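Local coordinates for carbonic anhydrase (Coccomyxa sp. PA, PDB 3UCJ), which probably catalyses the reversible hydration of carbon dioxide to hydrogencarbonate, using one zinc ion per subunit, at residues D148-D151 with K152-L156. Sequence-based numbering, arbitrary orientation.
Sequences DAWD and KMVEL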
loop_
_atom_site.group_PDB
_atom_site.type_symbol
_atom_site.label_atom_id
_atom_site.label_comp_id
_atom_site.label_asym_id
_atom_site.label_seq_id
_atom_site.Cartn_x
_atom_site.Cartn_y
_atom_site.Cartn_z
ATOM N N ASP A 148 7.675 28.468 14.588
ATOM C CA ASP A 148 9.001 27.914 14.551
ATOM C C ASP A 148 8.998 26.391 14.582
ATOM O O ASP A 148 9.843 25.758 14.016
ATOM C CB ASP A 148 9.808 28.432 15.710
ATOM C CG ASP A 148 10.078 29.896 15.612
ATOM O OD1 ASP A 148 9.948 30.453 14.530
ATOM O OD2 ASP A 148 10.411 30.484 16.637
ATOM N N ALA A 149 8.037 25.830 15.280
ATOM C CA ALA A 149 7.851 24.407 15.329
ATOM C C ALA A 149 7.498 23.866 13.952
ATOM O O ALA A 149 7.941 22.827 13.569
ATOM C CB ALA A 149 6.780 24.083 16.308
ATOM N N TRP A 150 6.696 24.615 13.230
ATOM C CA TRP A 150 6.313 24.283 11.892
ATOM C C TRP A 150 7.524 24.227 10.989
ATOM O O TRP A 150 7.727 23.291 10.294
ATOM C CB TRP A 150 5.315 25.300 11.377
ATOM C CG TRP A 150 4.584 24.931 10.136
ATOM C CD1 TRP A 150 4.788 23.850 9.345
ATOM C CD2 TRP A 150 3.545 25.676 9.519
ATOM N NE1 TRP A 150 3.927 23.863 8.305
ATOM C CE2 TRP A 150 3.150 24.975 8.386
ATOM C CE3 TRP A 150 2.896 26.865 9.828
ATOM C CZ2 TRP A 150 2.148 25.409 7.575
ATOM C CZ3 TRP A 150 1.908 27.286 9.021
ATOM C CH2 TRP A 150 1.534 26.572 7.908
ATOM N N ASP A 151 8.339 25.255 11.033
ATOM C CA ASP A 151 9.506 25.322 10.212
ATOM C C ASP A 151 10.454 24.186 10.526
ATOM O O ASP A 151 11.015 23.574 9.662
ATOM C CB ASP A 151 10.208 26.652 10.402
ATOM C CG ASP A 151 9.428 27.807 9.864
ATOM O OD1 ASP A 151 9.759 28.926 10.199
ATOM O OD2 ASP A 151 8.480 27.630 9.122
ATOM N N LYS A 152 10.630 23.924 11.793
ATOM C CA LYS A 152 11.492 22.874 12.216
ATOM C C LYS A 152 10.968 21.513 11.762
ATOM O O LYS A 152 11.716 20.679 11.361
ATOM C CB LYS A 152 11.619 22.929 13.724
ATOM C CG LYS A 152 12.662 22.085 14.303
ATOM C CD LYS A 152 13.958 22.348 13.685
ATOM C CE LYS A 152 15.029 22.148 14.663
ATOM N NZ LYS A 152 16.310 21.843 14.069
ATOM N N MET A 153 9.677 21.309 11.842
ATOM C CA MET A 153 9.099 20.065 11.395
ATOM C C MET A 153 9.395 19.831 9.915
ATOM O O MET A 153 9.762 18.766 9.526
ATOM C CB MET A 153 7.617 20.044 11.664
ATOM C CG MET A 153 6.953 18.724 11.377
ATOM S SD MET A 153 7.321 17.465 12.552
ATOM C CE MET A 153 8.463 16.421 11.695
ATOM N N VAL A 154 9.225 20.854 9.113
ATOM C CA VAL A 154 9.566 20.787 7.703
ATOM C C VAL A 154 11.002 20.324 7.499
ATOM O O VAL A 154 11.264 19.424 6.767
ATOM C CB VAL A 154 9.301 22.132 7.005
ATOM C CG1 VAL A 154 9.909 22.156 5.662
ATOM C CG2 VAL A 154 7.844 22.371 6.897
ATOM N N GLU A 155 11.921 20.940 8.206
ATOM C CA GLU A 155 13.313 20.602 8.118
ATOM C C GLU A 155 13.645 19.194 8.576
ATOM O O GLU A 155 14.413 18.513 7.959
ATOM C CB GLU A 155 14.144 21.622 8.886
ATOM C CG GLU A 155 14.093 22.993 8.303
ATOM C CD GLU A 155 14.535 24.090 9.259
ATOM O OE1 GLU A 155 14.323 25.252 8.934
ATOM O OE2 GLU A 155 15.063 23.779 10.321
ATOM N N LEU A 156 13.081 18.785 9.689
ATOM C CA LEU A 156 13.333 17.454 10.213
ATOM C C LEU A 156 12.784 16.422 9.236
ATOM O O LEU A 156 13.388 15.344 9.089
ATOM C CB LEU A 156 12.630 17.258 11.569
ATOM C CG LEU A 156 13.426 17.989 12.715
ATOM C CD1 LEU A 156 12.504 18.066 13.964
ATOM C CD2 LEU A 156 14.787 17.364 12.945
#
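Trp-150 and Val-154 meet one turn apart on helix 146-167, where CG2 of the valine approaches CD1 of the indole at 4.2 Å, the two side chains running aslant to one another. In the tryptophan CG lies anti to the backbone N (chi1 -166°), and a chi2 near zero (-6°) turns CD1 back to the CA side, where Val-154 CG2 meets it. That same CG2 also rests 3.5 Å from Trp-150 O, the carbonyl that receives the nearly straight bond from Val-154 N (3.1 Å, 169° at the hydrogen). A compact, branched valine suits this buried place, since its side chain also touches Cys-109 and comes close to the zinc ligand Cys-106. Tryptophan joins an apolar ring to one polar N-H: NE1 donates to Cys-106 O.

On another side of the helix, CG of Glu-155 passes 3.4 Å from Asp-151 O. Glutamate has the length needed here, its extended chain carrying OE1 to a hydrogen bond with Tyr-104 OH. The two carboxylates stay well separated, with Asp-151 OD1 and Glu-155 OE1 6.0 Å apart. Met-153, long and flexible, packs between helices, touching Val-130, Val-133 and Leu-141.

Four i to i+4 backbone bonds, from Lys-152 N to Asp-148 O through Glu-155 N to Asp-151 O, hold the turn, while the indole bond ties the helix to a zinc ligand's own backbone and probably helps to keep it in place.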